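Local coordinates for cell wall surface anchor family protein (Streptococcus agalactiae serogroup V, PDB 3PF2) that builds, as the major backbone subunit, the shaft of a cell-surface pilus, represented here by its calcium-binding C-terminal fragment, at residues 11-14 against 20-23; 47-52 against 132-137; 147-152 against 259-264. One frame throughout, in Å; residues are numbered along the deposited sequence. Where two conformers were deposited one is given.

Contact 1 (11-14 against 20-23); sequences KDVK and DAGY. With CA (calcium ion), chain B.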
loop_
_atom_site.group_PDB
_atom_site.type_symbol
_atom_site.label_atom_id
_atom_site.label_comp_id
_atom_site.label_asym_id
_atom_site.label_seq_id
_atom_site.Cartn_x
_atom_site.Cartn_y
_atom_site.Cartn_z
ATOM N N LYS A 11 -2.948 12.579 -6.496
ATOM C CA LYS A 11 -2.656 11.148 -6.458
ATOM C C LYS A 11 -3.763 10.469 -5.648
ATOM O O LYS A 11 -4.236 11.019 -4.656
ATOM C CB LYS A 11 -1.277 10.903 -5.824
ATOM C CG LYS A 11 -0.712 9.476 -5.987
ATOM C CD LYS A 11 0.642 9.341 -5.286
ATOM C CE LYS A 11 1.227 7.929 -5.445
ATOM N NZ LYS A 11 2.643 7.846 -4.969
ATOM N N ASP A 12 -4.182 9.292 -6.103
ATOM C CA ASP A 12 -5.155 8.455 -5.397
ATOM C C ASP A 12 -4.536 7.081 -5.142
ATOM O O ASP A 12 -3.442 6.775 -5.610
ATOM C CB ASP A 12 -6.408 8.240 -6.254
ATOM C CG ASP A 12 -7.211 9.516 -6.477
ATOM O OD1 ASP A 12 -6.945 10.543 -5.790
ATOM O OD2 ASP A 12 -8.095 9.488 -7.355
ATOM N N VAL A 13 -5.248 6.263 -4.370
ATOM C CA VAL A 13 -4.866 4.883 -4.148
ATOM C C VAL A 13 -6.095 4.000 -4.247
ATOM O O VAL A 13 -7.213 4.438 -3.929
ATOM C CB VAL A 13 -4.178 4.689 -2.781
ATOM C CG1 VAL A 13 -5.177 4.879 -1.616
ATOM C CG2 VAL A 13 -3.446 3.347 -2.715
ATOM N N LYS A 14 -5.853 2.761 -4.688
ATOM C CA LYS A 14 -6.854 1.674 -4.796
ATOM C C LYS A 14 -7.730 1.810 -6.032
ATOM O O LYS A 14 -7.815 0.877 -6.841
ATOM C CB LYS A 14 -7.678 1.479 -3.493
ATOM C CG LYS A 14 -8.563 0.195 -3.456
ATOM C CD LYS A 14 -9.036 -0.092 -2.021
ATOM C CE LYS A 14 -9.848 -1.360 -1.958
ATOM N NZ LYS A 14 -10.232 -1.676 -0.532
ATOM N N ASP A 20 -7.454 6.665 0.785
ATOM C CA ASP A 20 -7.004 5.940 1.975
ATOM C C ASP A 20 -7.386 4.487 1.824
ATOM O O ASP A 20 -8.527 4.177 1.484
ATOM C CB ASP A 20 -7.717 6.489 3.221
ATOM C CG ASP A 20 -7.361 7.934 3.507
ATOM O OD1 ASP A 20 -6.312 8.178 4.145
ATOM O OD2 ASP A 20 -8.153 8.828 3.106
ATOM N N ALA A 21 -6.437 3.600 2.095
ATOM C CA ALA A 21 -6.684 2.165 1.988
ATOM C C ALA A 21 -5.764 1.365 2.888
ATOM O O ALA A 21 -4.642 1.777 3.166
ATOM C CB ALA A 21 -6.526 1.699 0.544
ATOM N N GLY A 22 -6.261 0.209 3.329
ATOM C CA GLY A 22 -5.485 -0.701 4.172
ATOM C C GLY A 22 -5.205 -2.012 3.455
ATOM O O GLY A 22 -6.085 -2.566 2.763
ATOM N N TYR A 23 -3.975 -2.505 3.612
ATOM C CA TYR A 23 -3.527 -3.711 2.893
ATOM C C TYR A 23 -2.667 -4.599 3.747
ATOM O O TYR A 23 -2.005 -4.147 4.674
ATOM C CB TYR A 23 -2.718 -3.340 1.644
ATOM C CG TYR A 23 -3.524 -2.691 0.561
ATOM C CD1 TYR A 23 -4.368 -3.444 -0.241
ATOM C CD2 TYR A 23 -3.445 -1.310 0.340
ATOM C CE1 TYR A 23 -5.127 -2.859 -1.256
ATOM C CE2 TYR A 23 -4.187 -0.712 -0.671
ATOM C CZ TYR A 23 -5.034 -1.483 -1.451
ATOM O OH TYR A 23 -5.775 -0.894 -2.454
HETATM CA CA CA B . -6.296 12.154 -4.368
HETATM O O HOH W 1 -7.631 -1.924 0.519
HETATM O O HOH W 2 -5.355 13.139 -2.433
HETATM O O HOH W 3 -8.445 13.107 -3.943
#
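Asp20 meets Val13 through its backbone, where two strands of the immunoglobulin-like pilin fold pass without sharing a backbone hydrogen bond: strand 9-13 pairs with 29-35, while strand 20-22 runs parallel to 178-190 in another sheet. Val13 CG1 lies 3.8 Å from Asp20 N, a buried amide that finds no hydrogen-bond partner. The Asp20 side chain starts away from the contact, which suits a carboxylate near solvent. Its neighbour Asp19 is a calcium ligand, and the ion joins the two ends of the connecting loop: Lys11 O binds it at 2.4 Å and Asp12 OD1 at 2.2 Å, while Asp10, Asp19 and waters 2 and 3 complete the site. The carboxylate of Asp12 is steadied in turn by Lys34 and Gly17 N through OD2.

Ala21 follows with a methyl small enough to fit between two neighbours. Its CB is 4.1 Å from Val13 CG1 and 4.0 Å from Lys14 CD, so aliphatic carbon meets aliphatic carbon. The next residue, Gly22, contributes its carbonyl: water 1 donates to Gly22 O and accepts from Lys14 NZ, bridging the segments. The ammonium also forms a salt bridge to Asp258, which gives its charge a direct partner.

Tyr23 ends the segment, its ring stacked on Phe29. Lys14, with CG anti to the backbone N (chi1 -170°) and an extended chain beyond, crosses the phenol end at a slant. The hydroxyl OH of Tyr23 is therefore pressed against the aliphatic stem, 3.2 Å from both CB and CG of Lys14.

Contact 2 (47-52 against 132-137); sequences FEITDK and LEIPVA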
loop_
_atom_site.group_PDB
_atom_site.type_symbol
_atom_site.label_atom_id
_atom_site.label_comp_id
_atom_site.label_asym_id
_atom_site.label_seq_id
_atom_site.Cartn_x
_atom_site.Cartn_y
_atom_site.Cartn_z
ATOM N N PHE A 47 7.495 17.265 -19.958
ATOM C CA PHE A 47 6.377 16.787 -19.149
ATOM C C PHE A 47 6.905 15.524 -18.485
ATOM O O PHE A 47 6.803 14.424 -19.027
ATOM C CB PHE A 47 5.154 16.515 -20.030
ATOM C CG PHE A 47 3.860 16.409 -19.266
ATOM C CD1 PHE A 47 2.971 17.478 -19.233
ATOM C CD2 PHE A 47 3.522 15.229 -18.606
ATOM C CE1 PHE A 47 1.769 17.393 -18.535
ATOM C CE2 PHE A 47 2.324 15.131 -17.905
ATOM C CZ PHE A 47 1.445 16.214 -17.873
ATOM N N GLU A 48 7.499 15.709 -17.315
ATOM C CA GLU A 48 8.221 14.648 -16.626
ATOM C C GLU A 48 7.688 14.490 -15.214
ATOM O O GLU A 48 7.602 15.468 -14.458
ATOM C CB GLU A 48 9.716 14.971 -16.559
ATOM C CG GLU A 48 10.450 14.930 -17.891
ATOM C CD GLU A 48 11.902 15.353 -17.781
ATOM O OE1 GLU A 48 12.366 15.623 -16.651
ATOM O OE2 GLU A 48 12.591 15.416 -18.827
ATOM N N ILE A 49 7.349 13.253 -14.864
ATOM C CA ILE A 49 6.812 12.948 -13.542
ATOM C C ILE A 49 7.839 12.178 -12.730
ATOM O O ILE A 49 8.422 11.221 -13.221
ATOM C CB ILE A 49 5.470 12.201 -13.671
ATOM C CG1 ILE A 49 4.374 13.210 -14.057
ATOM C CG2 ILE A 49 5.116 11.462 -12.355
ATOM C CD1 ILE A 49 3.042 12.624 -14.426
ATOM N N THR A 50 8.073 12.616 -11.496
ATOM C CA THR A 50 9.002 11.930 -10.593
ATOM C C THR A 50 8.284 11.573 -9.283
ATOM O O THR A 50 7.678 12.434 -8.649
ATOM C CB THR A 50 10.221 12.805 -10.269
ATOM O OG1 THR A 50 10.909 13.126 -11.493
ATOM C CG2 THR A 50 11.169 12.084 -9.324
ATOM N N ASP A 51 8.367 10.305 -8.897
ATOM C CA ASP A 51 7.714 9.805 -7.688
ATOM C C ASP A 51 8.743 9.050 -6.859
ATOM O O ASP A 51 9.195 7.961 -7.252
ATOM C CB ASP A 51 6.547 8.897 -8.094
ATOM C CG ASP A 51 5.671 8.482 -6.921
ATOM O OD1 ASP A 51 6.189 8.333 -5.798
ATOM O OD2 ASP A 51 4.461 8.284 -7.165
ATOM N N LYS A 52 9.136 9.642 -5.726
ATOM C CA LYS A 52 10.054 9.001 -4.800
ATOM C C LYS A 52 9.216 8.180 -3.818
ATOM O O LYS A 52 8.523 8.736 -2.965
ATOM C CB LYS A 52 10.927 10.032 -4.073
ATOM C CG LYS A 52 11.954 9.394 -3.133
ATOM C CD LYS A 52 12.934 10.413 -2.562
ATOM C CE LYS A 52 13.571 9.912 -1.266
ATOM N NZ LYS A 52 14.115 8.529 -1.344
ATOM N N LEU A 132 -4.981 12.901 -17.482
ATOM C CA LEU A 132 -3.896 11.928 -17.577
ATOM C C LEU A 132 -3.883 11.056 -16.328
ATOM O O LEU A 132 -3.774 11.552 -15.206
ATOM C CB LEU A 132 -2.535 12.602 -17.766
ATOM C CG LEU A 132 -1.311 11.672 -17.812
ATOM C CD1 LEU A 132 -1.321 10.847 -19.096
ATOM C CD2 LEU A 132 0.012 12.436 -17.690
ATOM N N GLU A 133 -3.999 9.749 -16.551
ATOM C CA GLU A 133 -4.084 8.767 -15.477
ATOM C C GLU A 133 -2.959 7.758 -15.617
ATOM O O GLU A 133 -2.824 7.111 -16.654
ATOM C CB GLU A 133 -5.449 8.082 -15.511
ATOM C CG GLU A 133 -5.594 6.872 -14.594
ATOM C CD GLU A 133 -6.883 6.102 -14.849
ATOM O OE1 GLU A 133 -7.745 6.542 -15.651
ATOM O OE2 GLU A 133 -7.051 5.039 -14.210
ATOM N N ILE A 134 -2.149 7.642 -14.570
ATOM C CA ILE A 134 -1.015 6.717 -14.547
ATOM C C ILE A 134 -1.153 5.754 -13.373
ATOM O O ILE A 134 -0.873 6.122 -12.228
ATOM C CB ILE A 134 0.357 7.447 -14.437
ATOM C CG1 ILE A 134 0.502 8.529 -15.514
ATOM C CG2 ILE A 134 1.520 6.431 -14.476
ATOM C CD1 ILE A 134 1.762 9.344 -15.359
ATOM N N PRO A 135 -1.590 4.515 -13.644
ATOM C CA PRO A 135 -1.650 3.520 -12.571
ATOM C C PRO A 135 -0.274 2.939 -12.281
ATOM O O PRO A 135 0.456 2.576 -13.211
ATOM C CB PRO A 135 -2.599 2.438 -13.122
ATOM C CG PRO A 135 -2.812 2.748 -14.567
ATOM C CD PRO A 135 -1.969 3.950 -14.950
ATOM N N VAL A 136 0.098 2.888 -11.003
ATOM C CA VAL A 136 1.382 2.346 -10.578
ATOM C C VAL A 136 1.149 1.228 -9.565
ATOM O O VAL A 136 0.641 1.463 -8.467
ATOM C CB VAL A 136 2.322 3.433 -9.999
ATOM C CG1 VAL A 136 3.661 2.824 -9.572
ATOM C CG2 VAL A 136 2.555 4.528 -11.046
ATOM N N ALA A 137 1.522 0.013 -9.944
ATOM C CA ALA A 137 1.398 -1.132 -9.048
ATOM C C ALA A 137 2.483 -1.126 -7.976
ATOM O O ALA A 137 3.650 -0.814 -8.251
ATOM C CB ALA A 137 1.423 -2.428 -9.850
#
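Asp51 OD2 is hydrogen-bonded to Lys11 NZ over 2.9 Å, at the polar end of a strand whose Phe47 and Ile49 face Leu132 and Ile134 across a β-sandwich. Asp51 thus receives the N-H of an amide-bonded Lys11, and an acidic neighbour is a familiar companion of isopeptide bonds in pilin domains.

Away from that end the contact is wholly apolar. Strands 46-52 and 132-140 belong to different antiparallel sheets; their segment axes come within 11.7 Å and cross at -33°, as in face-to-face packing of twisted sheets. Residues long enough to span this gap are needed. A first torsion of -163° points the Phe47 ring away from its own amide nitrogen, into the gap between the sheets, and brings CE2 to 3.6 Å from Leu132 CD2. The methyl meets the ring obliquely, and Phe95 adds an edge-to-face ring contact.

Two residues along each strand, Ile49 and Ile134 reach toward each other tip to tip, with 3.6 Å between Ile49 CD1 and Ile134 CD1. Their extended CG1 branches give the reach, while the branching at CB suits both to strand backbones. Ile49 CD1 also brushes Leu132 CD2 at 4.5 Å. Ile93, Leu33 and Ile37 pack around the group.

With no hydrogen bond between the segments, the two sheets are joined here by methyl and ring carbons, so cohesion rests on the exclusion of water and on close van der Waals fit.

Contact 3 (147-152 against 259-264); sequences GKAIEN and ANAEGT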
loop_
_atom_site.group_PDB
_atom_site.type_symbol
_atom_site.label_atom_id
_atom_site.label_comp_id
_atom_site.label_asym_id
_atom_site.label_seq_id
_atom_site.Cartn_x
_atom_site.Cartn_y
_atom_site.Cartn_z
ATOM N N GLY A 147 0.460 0.262 11.612
ATOM C CA GLY A 147 -0.547 1.238 12.032
ATOM C C GLY A 147 -0.257 2.656 11.580
ATOM O O GLY A 147 -1.021 3.576 11.895
ATOM N N LYS A 148 0.842 2.841 10.847
ATOM C CA LYS A 148 1.247 4.188 10.402
ATOM C C LYS A 148 0.831 4.471 8.962
ATOM O O LYS A 148 0.939 3.600 8.101
ATOM C CB LYS A 148 2.760 4.367 10.569
ATOM C CG LYS A 148 3.235 5.807 10.428
ATOM C CD LYS A 148 4.749 5.873 10.579
ATOM C CE LYS A 148 5.251 7.314 10.559
ATOM N NZ LYS A 148 4.917 8.010 11.819
ATOM N N ALA A 149 0.357 5.692 8.697
ATOM C CA ALA A 149 0.061 6.092 7.317
ATOM C C ALA A 149 1.343 6.132 6.477
ATOM O O ALA A 149 2.364 6.720 6.873
ATOM C CB ALA A 149 -0.635 7.431 7.291
ATOM N N ILE A 150 1.298 5.475 5.322
ATOM C CA ILE A 150 2.426 5.506 4.399
ATOM C C ILE A 150 1.935 6.295 3.199
ATOM O O ILE A 150 1.067 5.835 2.456
ATOM C CB ILE A 150 2.880 4.094 3.948
ATOM C CG1 ILE A 150 3.137 3.185 5.144
ATOM C CG2 ILE A 150 4.130 4.205 3.074
ATOM C CD1 ILE A 150 3.241 1.722 4.761
ATOM N N GLU A 151 2.463 7.509 3.055
ATOM C CA GLU A 151 1.988 8.438 2.051
ATOM C C GLU A 151 2.743 8.287 0.743
ATOM O O GLU A 151 3.857 7.768 0.704
ATOM C CB GLU A 151 2.168 9.889 2.536
ATOM C CG GLU A 151 1.478 10.201 3.853
ATOM C CD GLU A 151 1.653 11.664 4.239
ATOM O OE1 GLU A 151 2.750 12.020 4.743
ATOM O OE2 GLU A 151 0.696 12.439 4.040
ATOM N N ASN A 152 2.117 8.772 -0.318
ATOM C CA ASN A 152 2.777 8.941 -1.601
ATOM C C ASN A 152 2.343 10.225 -2.278
ATOM O O ASN A 152 1.225 10.708 -2.096
ATOM C CB ASN A 152 2.480 7.751 -2.525
ATOM C CG ASN A 152 3.282 7.805 -3.803
ATOM O OD1 ASN A 152 4.492 7.720 -3.742
ATOM N N ALA A 259 -10.553 3.008 4.779
ATOM C CA ALA A 259 -10.575 4.103 5.738
ATOM C C ALA A 259 -9.149 4.574 5.970
ATOM O O ALA A 259 -8.195 3.985 5.440
ATOM C CB ALA A 259 -11.229 3.653 7.060
ATOM N N ASN A 260 -9.001 5.647 6.742
ATOM C CA ASN A 260 -7.659 6.156 7.039
ATOM C C ASN A 260 -6.949 5.290 8.074
ATOM O O ASN A 260 -7.498 4.268 8.507
ATOM C CB ASN A 260 -7.683 7.647 7.411
ATOM C CG ASN A 260 -8.354 7.923 8.739
ATOM O OD1 ASN A 260 -8.490 7.049 9.596
ATOM N ND2 ASN A 260 -8.758 9.175 8.928
ATOM N N ALA A 261 -5.724 5.663 8.433
ATOM C CA ALA A 261 -4.885 4.830 9.297
ATOM C C ALA A 261 -5.432 4.684 10.730
ATOM O O ALA A 261 -5.007 3.785 11.457
ATOM C CB ALA A 261 -3.434 5.344 9.305
ATOM N N GLU A 262 -6.365 5.564 11.106
ATOM C CA GLU A 262 -7.086 5.476 12.379
ATOM C C GLU A 262 -8.405 4.706 12.284
ATOM O O GLU A 262 -9.174 4.657 13.264
ATOM C CB GLU A 262 -7.401 6.883 12.892
ATOM C CG GLU A 262 -6.208 7.744 13.106
ATOM C CD GLU A 262 -6.564 9.034 13.817
ATOM O OE1 GLU A 262 -7.772 9.281 14.068
ATOM O OE2 GLU A 262 -5.633 9.802 14.119
ATOM N N GLY A 263 -8.666 4.111 11.116
ATOM C CA GLY A 263 -9.967 3.523 10.775
ATOM C C GLY A 263 -10.287 2.151 11.343
ATOM O O GLY A 263 -9.495 1.578 12.092
ATOM N N THR A 264 -11.448 1.624 10.962
ATOM C CA THR A 264 -12.019 0.451 11.650
ATOM C C THR A 264 -11.123 -0.790 11.621
ATOM O O THR A 264 -10.608 -1.194 10.574
ATOM C CB THR A 264 -13.438 0.092 11.167
ATOM O OG1 THR A 264 -14.263 1.268 11.211
ATOM C CG2 THR A 264 -14.054 -0.948 12.104
#
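Gly147 opens the meeting with Ala261: its carbonyl O lies 4.0 Å from Ala261 CB. The positive phi of Gly147 (87°) by itself favours glycine, which accepts this conformation easily. Gly147 also shares a backbone hydrogen bond with Thr181.

Lys148 adds little to the contact beyond its backbone, and its side chain sets off away from the loop. The ammonium instead bonds to Pro299 O and Ile302 O, so a long flexible residue is used to grip carbonyls of the C-terminal domain.

Ala149 is the closest counterpart. Its CB stands 4.0 Å from Ala261 CB, and its backbone N 3.9 Å from the same methyl. Both residues end at CB, which suits a place where the CA atoms of Ala149 and Ala261 are only 5.5 Å apart. Ala261 itself is buried, resting also on Glu178 and His180 of strand 178-190. It is offered by a type I β turn, Asn260 to Gly263, closed by Gly263 N to Asn260 O at 2.9 Å; within it Asn260 OD1 weakly accepts from Glu262 N in an Asx turn, 3.0 Å with an N-H...O angle of 133°. Tyr255 OH bonds to Ala261 O, giving the turn a further tie.

Beyond, Ile150 lies on the short strand that pairs antiparallel with 178-190, and Asn152 is joined covalently through CG to Lys11 NZ, 1.3 Å away. This is an intramolecular Lys-Asn isopeptide bond, a hallmark of Gram-positive pilin domains, found here close to the seam where the first domain's chain meets a loop of the prealbumin-like one.

In the fold
Contact 2 is core: all four touching residues are buried between the facing sheets of the first domain, and they meet through carbon alone. Contact 1, also largely buried, lies near the middle of the chain and mixes apolar touches with calcium and a bridging water. Contact 3 is only partly buried and joins the two domains by small residues. The centres of contacts 1 and 3 are about 9 Å apart, and both involve the sheet built round strand 178-190; those of contacts 2 and 3 are about 22 Å apart. Lys11, Asp51 and Asn152, one from each contact, nevertheless converge, so the isopeptide region links all three.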